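Local coordinates for protein kallistatin (Homo sapiens, PDB 6F4V) that inhibits the serine protease tissue kallikrein by forming a stable equimolar complex with it, a serpin mechanism that involves cleavage at the inhibitor's reactive site, at residues F75-L78 with L79-N83; T132-L135 with I136-V140; K239-E242 with I243-L247. All coordinates share one frame; numbering follows the deposited sequence. Where two conformers were deposited one is given.

Interaction 1 (F75-L78 with L79-N83)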
loop_
_atom_site.group_PDB
_atom_site.type_symbol
_atom_site.label_atom_id
_atom_site.label_comp_id
_atom_site.label_asym_id
_atom_site.label_seq_id
_atom_site.Cartn_x
_atom_site.Cartn_y
_atom_site.Cartn_z
ATOM N N PHE A 75 3.150 15.406 1.822
ATOM C CA PHE A 75 2.941 14.479 0.685
ATOM C C PHE A 75 3.740 14.904 -0.541
ATOM O O PHE A 75 4.313 14.074 -1.210
ATOM C CB PHE A 75 1.454 14.325 0.323
ATOM C CG PHE A 75 0.729 13.328 1.187
ATOM C CD1 PHE A 75 0.930 11.950 0.990
ATOM C CD2 PHE A 75 -0.115 13.725 2.181
ATOM C CE1 PHE A 75 0.285 11.011 1.771
ATOM C CE2 PHE A 75 -0.781 12.782 2.970
ATOM C CZ PHE A 75 -0.567 11.420 2.759
ATOM N N GLN A 76 3.754 16.197 -0.838
ATOM C CA GLN A 76 4.515 16.701 -1.978
ATOM C C GLN A 76 5.971 16.269 -1.866
ATOM O O GLN A 76 6.551 15.783 -2.829
ATOM C CB GLN A 76 4.453 18.234 -2.048
ATOM C CG GLN A 76 5.136 18.802 -3.295
ATOM C CD GLN A 76 5.187 20.316 -3.294
ATOM O OE1 GLN A 76 4.874 20.959 -2.297
ATOM N NE2 GLN A 76 5.555 20.892 -4.417
ATOM N N HIS A 77 6.549 16.453 -0.689
ATOM C CA HIS A 77 7.951 16.076 -0.453
ATOM C C HIS A 77 8.147 14.555 -0.483
ATOM O O HIS A 77 9.144 14.085 -0.981
ATOM C CB HIS A 77 8.451 16.624 0.891
ATOM C CG HIS A 77 9.899 16.345 1.165
ATOM N ND1 HIS A 77 10.320 15.291 1.959
ATOM C CD2 HIS A 77 11.033 16.973 0.751
ATOM C CE1 HIS A 77 11.645 15.274 2.011
ATOM N NE2 HIS A 77 12.101 16.290 1.295
ATOM N N LEU A 78 7.198 13.817 0.102
ATOM C CA LEU A 78 7.218 12.352 0.114
ATOM C C LEU A 78 7.233 11.796 -1.303
ATOM O O LEU A 78 8.087 10.982 -1.660
ATOM C CB LEU A 78 5.985 11.851 0.871
ATOM C CG LEU A 78 5.534 10.392 0.864
ATOM C CD1 LEU A 78 6.717 9.514 1.088
ATOM C CD2 LEU A 78 4.514 10.174 1.962
ATOM N N LEU A 79 6.305 12.276 -2.120
ATOM C CA LEU A 79 6.160 11.799 -3.496
ATOM C C LEU A 79 7.360 12.206 -4.374
ATOM O O LEU A 79 7.860 11.391 -5.179
ATOM C CB LEU A 79 4.831 12.281 -4.066
ATOM C CG LEU A 79 3.639 11.732 -3.254
ATOM C CD1 LEU A 79 2.344 12.428 -3.640
ATOM C CD2 LEU A 79 3.524 10.231 -3.407
ATOM N N HIS A 80 7.856 13.418 -4.167
ATOM C CA HIS A 80 9.075 13.890 -4.853
ATOM C C HIS A 80 10.259 12.968 -4.561
ATOM O O HIS A 80 10.936 12.498 -5.498
ATOM C CB HIS A 80 9.395 15.343 -4.474
ATOM C CG HIS A 80 10.629 15.872 -5.142
ATOM N ND1 HIS A 80 10.622 16.371 -6.429
ATOM C CD2 HIS A 80 11.918 15.929 -4.722
ATOM C CE1 HIS A 80 11.850 16.738 -6.763
ATOM N NE2 HIS A 80 12.653 16.477 -5.745
ATOM N N THR A 81 10.499 12.710 -3.273
ATOM C CA THR A 81 11.581 11.843 -2.818
ATOM C C THR A 81 11.445 10.446 -3.446
ATOM O O THR A 81 12.413 9.940 -4.052
ATOM C CB THR A 81 11.646 11.781 -1.273
ATOM O OG1 THR A 81 11.845 13.095 -0.773
ATOM C CG2 THR A 81 12.762 10.890 -0.745
ATOM N N LEU A 82 10.257 9.843 -3.378
ATOM C CA LEU A 82 10.094 8.513 -3.981
ATOM C C LEU A 82 10.358 8.507 -5.478
ATOM O O LEU A 82 10.920 7.534 -6.005
ATOM C CB LEU A 82 8.696 7.947 -3.692
ATOM C CG LEU A 82 8.423 7.628 -2.231
ATOM C CD1 LEU A 82 6.996 7.074 -2.088
ATOM C CD2 LEU A 82 9.455 6.634 -1.701
ATOM N N ASN A 83 9.974 9.571 -6.167
ATOM C CA ASN A 83 10.135 9.613 -7.604
ATOM C C ASN A 83 11.569 9.925 -8.075
ATOM O O ASN A 83 11.827 9.872 -9.267
ATOM C CB ASN A 83 9.143 10.601 -8.222
ATOM C CG ASN A 83 7.749 10.027 -8.294
ATOM O OD1 ASN A 83 7.596 8.855 -8.605
ATOM N ND2 ASN A 83 6.733 10.828 -7.976
#

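Interaction 2 (T132-L135 with I136-V140)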
loop_
_atom_site.group_PDB
_atom_site.type_symbol
_atom_site.label_atom_id
_atom_site.label_comp_id
_atom_site.label_asym_id
_atom_site.label_seq_id
_atom_site.Cartn_x
_atom_site.Cartn_y
_atom_site.Cartn_z
ATOM N N THR A 132 -14.560 4.979 -21.067
ATOM C CA THR A 132 -13.933 5.688 -19.950
ATOM C C THR A 132 -13.257 4.686 -19.006
ATOM O O THR A 132 -12.142 4.914 -18.582
ATOM C CB THR A 132 -14.956 6.579 -19.200
ATOM O OG1 THR A 132 -15.401 7.629 -20.067
ATOM C CG2 THR A 132 -14.328 7.236 -17.946
ATOM N N ILE A 133 -13.936 3.585 -18.701
ATOM C CA ILE A 133 -13.350 2.477 -17.955
ATOM C C ILE A 133 -12.057 1.995 -18.616
ATOM O O ILE A 133 -11.044 1.807 -17.929
ATOM C CB ILE A 133 -14.348 1.316 -17.739
ATOM C CG1 ILE A 133 -15.311 1.674 -16.598
ATOM C CG2 ILE A 133 -13.634 0.009 -17.374
ATOM C CD1 ILE A 133 -16.434 0.676 -16.371
ATOM N N GLN A 134 -12.093 1.794 -19.935
ATOM C CA GLN A 134 -10.895 1.356 -20.663
ATOM C C GLN A 134 -9.777 2.409 -20.579
ATOM O O GLN A 134 -8.613 2.052 -20.344
ATOM C CB GLN A 134 -11.229 1.033 -22.135
ATOM C CG GLN A 134 -10.163 0.215 -22.866
ATOM C CD GLN A 134 -10.263 0.313 -24.386
ATOM O OE1 GLN A 134 -10.608 1.358 -24.936
ATOM N NE2 GLN A 134 -9.941 -0.781 -25.070
ATOM N N LEU A 135 -10.117 3.686 -20.775
ATOM C CA LEU A 135 -9.119 4.764 -20.706
ATOM C C LEU A 135 -8.412 4.809 -19.330
ATOM O O LEU A 135 -7.185 4.896 -19.256
ATOM C CB LEU A 135 -9.763 6.120 -21.008
ATOM C CG LEU A 135 -8.854 7.358 -20.946
ATOM C CD1 LEU A 135 -7.919 7.453 -22.156
ATOM C CD2 LEU A 135 -9.678 8.630 -20.786
ATOM N N ILE A 136 -9.199 4.755 -18.260
ATOM C CA ILE A 136 -8.651 4.815 -16.893
ATOM C C ILE A 136 -7.839 3.571 -16.616
ATOM O O ILE A 136 -6.694 3.659 -16.164
ATOM C CB ILE A 136 -9.746 4.957 -15.812
ATOM C CG1 ILE A 136 -10.526 6.262 -15.997
ATOM C CG2 ILE A 136 -9.115 4.896 -14.416
ATOM C CD1 ILE A 136 -11.777 6.367 -15.149
ATOM N N ASN A 137 -8.408 2.408 -16.919
ATOM C CA ASN A 137 -7.738 1.163 -16.614
ATOM C C ASN A 137 -6.467 0.918 -17.406
ATOM O O ASN A 137 -5.486 0.394 -16.840
ATOM C CB ASN A 137 -8.689 -0.026 -16.692
ATOM C CG ASN A 137 -9.678 -0.044 -15.534
ATOM O OD1 ASN A 137 -9.501 0.668 -14.536
ATOM N ND2 ASN A 137 -10.724 -0.840 -15.659
ATOM N N ASP A 138 -6.456 1.318 -18.678
ATOM C CA ASP A 138 -5.241 1.240 -19.491
ATOM C C ASP A 138 -4.150 2.141 -18.940
ATOM O O ASP A 138 -3.001 1.760 -18.957
ATOM C CB ASP A 138 -5.494 1.652 -20.956
ATOM C CG ASP A 138 -6.290 0.620 -21.757
ATOM O OD1 ASP A 138 -6.435 -0.558 -21.355
ATOM O OD2 ASP A 138 -6.782 1.022 -22.833
ATOM N N HIS A 139 -4.497 3.351 -18.509
ATOM C CA HIS A 139 -3.524 4.279 -17.906
ATOM C C HIS A 139 -2.876 3.665 -16.663
ATOM O O HIS A 139 -1.645 3.611 -16.550
ATOM C CB HIS A 139 -4.184 5.616 -17.560
ATOM C CG HIS A 139 -3.271 6.590 -16.872
ATOM N ND1 HIS A 139 -2.192 7.168 -17.503
ATOM C CD2 HIS A 139 -3.291 7.106 -15.618
ATOM C CE1 HIS A 139 -1.567 7.974 -16.662
ATOM N NE2 HIS A 139 -2.220 7.965 -15.514
ATOM N N VAL A 140 -3.700 3.139 -15.765
ATOM C CA VAL A 140 -3.182 2.498 -14.559
ATOM C C VAL A 140 -2.311 1.268 -14.893
ATOM O O VAL A 140 -1.225 1.069 -14.307
ATOM C CB VAL A 140 -4.335 2.157 -13.577
ATOM C CG1 VAL A 140 -3.823 1.313 -12.411
ATOM C CG2 VAL A 140 -5.004 3.443 -13.081
#

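Interaction 3 (K239-E242 with I243-L247). With EDO (1,2-ethanediol), chain F.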
loop_
_atom_site.group_PDB
_atom_site.type_symbol
_atom_site.label_atom_id
_atom_site.label_comp_id
_atom_site.label_asym_id
_atom_site.label_seq_id
_atom_site.Cartn_x
_atom_site.Cartn_y
_atom_site.Cartn_z
ATOM N N LYS A 239 0.010 -18.852 15.426
ATOM C CA LYS A 239 0.100 -17.662 16.266
ATOM C C LYS A 239 -0.047 -16.372 15.448
ATOM O O LYS A 239 0.203 -15.284 15.969
ATOM C CB LYS A 239 1.412 -17.674 17.062
ATOM C CG LYS A 239 1.546 -18.881 18.017
ATOM C CD LYS A 239 0.539 -18.788 19.172
ATOM C CE LYS A 239 0.661 -19.955 20.148
ATOM N NZ LYS A 239 1.778 -19.683 21.101
ATOM N N MET A 240 -0.536 -16.495 14.211
ATOM C CA MET A 240 -0.704 -15.338 13.342
ATOM C C MET A 240 -1.571 -14.292 14.011
ATOM O O MET A 240 -1.221 -13.107 14.026
ATOM C CB MET A 240 -1.323 -15.731 11.982
ATOM C CG MET A 240 -1.618 -14.543 11.068
ATOM S SD MET A 240 -0.174 -13.528 10.669
ATOM C CE MET A 240 0.644 -14.550 9.429
ATOM N N ARG A 241 -2.715 -14.714 14.573
ATOM C CA ARG A 241 -3.598 -13.731 15.211
ATOM C C ARG A 241 -2.952 -12.982 16.356
ATOM O O ARG A 241 -3.198 -11.772 16.506
ATOM C CB ARG A 241 -4.945 -14.327 15.688
ATOM C CG ARG A 241 -6.021 -14.378 14.611
ATOM C CD ARG A 241 -6.315 -13.018 13.980
ATOM N NE ARG A 241 -6.930 -12.041 14.886
ATOM C CZ ARG A 241 -7.033 -10.728 14.647
ATOM N NH1 ARG A 241 -6.516 -10.185 13.546
ATOM N NH2 ARG A 241 -7.649 -9.946 15.535
ATOM N N GLU A 242 -2.134 -13.669 17.146
ATOM C CA GLU A 242 -1.452 -13.029 18.275
ATOM C C GLU A 242 -0.508 -11.892 17.826
ATOM O O GLU A 242 -0.373 -10.832 18.481
ATOM C CB GLU A 242 -0.640 -14.041 19.087
ATOM C CG GLU A 242 -1.498 -15.176 19.652
ATOM C CD GLU A 242 -0.954 -15.787 20.939
ATOM O OE1 GLU A 242 -1.704 -16.606 21.531
ATOM O OE2 GLU A 242 0.184 -15.447 21.385
ATOM N N ILE A 243 0.137 -12.099 16.689
ATOM C CA ILE A 243 1.020 -11.077 16.161
ATOM C C ILE A 243 0.215 -9.939 15.546
ATOM O O ILE A 243 0.529 -8.746 15.740
ATOM C CB ILE A 243 1.999 -11.694 15.144
ATOM C CG1 ILE A 243 2.837 -12.815 15.793
ATOM C CG2 ILE A 243 2.876 -10.624 14.564
ATOM C CD1 ILE A 243 3.552 -12.425 17.060
ATOM N N GLU A 244 -0.862 -10.286 14.849
ATOM C CA GLU A 244 -1.723 -9.253 14.260
ATOM C C GLU A 244 -2.294 -8.302 15.323
ATOM O O GLU A 244 -2.414 -7.091 15.074
ATOM C CB GLU A 244 -2.832 -9.899 13.426
ATOM C CG GLU A 244 -2.316 -10.534 12.139
ATOM C CD GLU A 244 -3.408 -11.176 11.294
ATOM O OE1 GLU A 244 -4.401 -11.655 11.860
ATOM O OE2 GLU A 244 -3.287 -11.238 10.062
ATOM N N GLU A 245 -2.591 -8.832 16.524
ATOM C CA GLU A 245 -3.136 -8.017 17.635
ATOM C C GLU A 245 -2.171 -6.964 18.115
ATOM O O GLU A 245 -2.602 -5.991 18.684
ATOM C CB GLU A 245 -3.531 -8.840 18.862
ATOM C CG GLU A 245 -4.682 -9.790 18.652
ATOM C CD GLU A 245 -6.046 -9.153 18.534
ATOM O OE1 GLU A 245 -6.236 -7.908 18.533
ATOM O OE2 GLU A 245 -6.970 -9.985 18.450
ATOM N N VAL A 246 -0.875 -7.148 17.872
ATOM C CA VAL A 246 0.131 -6.193 18.310
ATOM C C VAL A 246 0.866 -5.520 17.138
ATOM O O VAL A 246 1.889 -4.847 17.358
ATOM C CB VAL A 246 1.142 -6.851 19.298
ATOM C CG1 VAL A 246 0.420 -7.306 20.574
ATOM C CG2 VAL A 246 1.924 -7.989 18.666
ATOM N N LEU A 247 0.361 -5.696 15.909
ATOM C CA LEU A 247 1.035 -5.139 14.737
ATOM C C LEU A 247 0.690 -3.631 14.601
ATOM O O LEU A 247 -0.375 -3.252 14.064
ATOM C CB LEU A 247 0.645 -5.922 13.505
ATOM C CG LEU A 247 1.518 -5.676 12.287
ATOM C CD1 LEU A 247 2.912 -6.269 12.417
ATOM C CD2 LEU A 247 0.816 -6.235 11.061
HETATM C C1 EDO F . -4.258 -3.718 16.813
HETATM O O1 EDO F . -3.922 -2.878 17.916
HETATM C C2 EDO F . -3.118 -3.685 15.806
HETATM O O2 EDO F . -3.254 -2.530 14.979
#

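Interaction 1 (F75-L78 with L79-N83)
From Leu79 to Leu82, each backbone N-H reaches four residues back to the carbonyls of Phe75 to Leu78, the regular alpha-helical pattern, with Leu79 N to Phe75 O at 2.8 Å. Thr81 adds a second bond from its side chain: OG1 donates to His77 O at 2.9 Å, while Thr81 N grips the same oxygen at 3.0 Å from the opposite face of the carbonyl plane. The hydroxyl can do this because chi1 of -59° sets it beside its own backbone N, facing the previous turn. The same OG1 sits over one face of the His77 imidazole, offset toward the rim, and comes within 3.5 Å of CE1. On the buried side, Leu79 drops its CG to 3.2 Å from Phe75 O, so the branch lies against the preceding turn. Leu78 and Leu82 run side by side in the same direction; Leu78 was modelled in two conformers, so their methyl contact is less certain. This apolar side of helix 68-83 is pressed between other elements: Phe75 reaches Ala41 of helix 33-44, Leu78 meets Asn9 of helix 6-23, and Leu79 and Leu82 rest on Val93 of strand 89-100.

Interaction 2 (T132-L135 with I136-V140)
Asn137 folds back over the turn that holds Ile133, and the path of its side chain shows how closely the two fit. The CB lies 3.2 Å from Ile133 O, the carbonyl that also accepts the backbone N-H of Asn137. With chi1 at -72°, Asn137 CG stands beside the residue's own N and anti to its carbonyl carbon, which keeps it at 3.3 Å from that same Ile133 O. At the tip, Asn137 ND2 lies alongside the branch methyl of Ile133, at 3.5 Å from CG2, the two side chains pointing the same way, and is also hydrogen-bonded elsewhere in the structure. OD1 accepts a hydrogen bond from Val152 N, so both ends of this buried amide are satisfied and it is tied to the chain that follows the helix.

One residue to either side, the neighbours pair differently. Ile136 sends CG1 back over Thr132 O at 3.3 Å, and its CD1 touches Thr132 CG2 at 3.9 Å, the methyls meeting where the two side chains cross. The hydroxyl of Thr132 is occupied with Thr124 OG1 and Asp128 O. On the outer side, Asp138 crosses Gln134 with the carboxylate and amide planes 43° apart; OD2 rests on the aliphatic part of Gln134, 3.5 Å from CG, instead of meeting its amide.

Helix 129-143 thus turns one side to a sheet. Ile136 settles on Phe98, Val162 and Val164, Leu135 also reaches Phe98, and His139 meets Phe122 edge-to-face. This is the arrangement of serpin helix F, which lies across the front of the large central sheet A over strands 89-100 and 159-172.

Interaction 3 (K239-E242 with I243-L247)
Arg241 curls over the following turn and sets its guanidinium between two carboxylates, those of Glu244 and Glu245. Bends at chi2 (-56°) and chi3 (-67°) turn the chain forward along the helix, toward its C-terminal end, instead of letting it run outward. Arg241 crosses Glu244 at about a right angle, with guanidinium and carboxylate planes 72° apart. NH1 donates to Glu244 OE1 at 3.1 Å, approaching from above the carboxylate plane, while the oxygen stays near the plane of the guanidinium. The same OE1 also lies 3.2 Å from Arg241 CD. Glu245 crosses more obliquely, and Glu245 OE2 takes a weak bond from Arg241 NH2 at 3.0 Å, completing a three-residue salt-bridge network. Replacing Arg241 with an alanine would probably leave Glu244 OE1 and Glu245 OE2 without their shared cationic partner and open a gap between the two carboxylates.

Each carboxylate has a second hold: Glu244 OE2 is hydrogen-bonded to Tyr17 OH and forms a salt bridge with a basic side chain of another protein chain, and Glu245 OE1 bonds Tyr18 OH. Met240 crosses Glu244 obliquely from the other side, its CG 3.8 Å from Glu244 CD. Lys239 stands at the N-cap position, and the chain leaves the helix through a type I beta turn from Glu244 to Leu247, whose O accepts from O2 of a bound 1,2-ethanediol at 3.1 Å.

The short helix 240-244 and the turn after it pack between helix 6-23 and strand 228-235: Glu244 and Leu247 face Ala21 and Phe14, Met240 and Ile243 lie against Pro235, and another protein chain packs on Met240, Ile243 and Leu247.

Overall arrangement
The three local contacts are spread through the serpin fold and none touches another. Interactions 1 and 2, with centres 24 Å apart, share strand 89-100: the first lies on Val93, the second on Phe98 and Ala96. Interactions 1 and 3 sit on opposite sides of the chain's centre, their centres 32 Å apart, yet both use helix 6-23, through Asn9 in one case and Tyr17 and Tyr18 in the other. Interactions 2 and 3 are farthest apart, 38 Å between centres. A sodium ion, held by Tyr224 and Gly226, is about 12 Å from the Leu82 side chain, and a bound sulfated glucoside lies about 11 Å from that of Ile243.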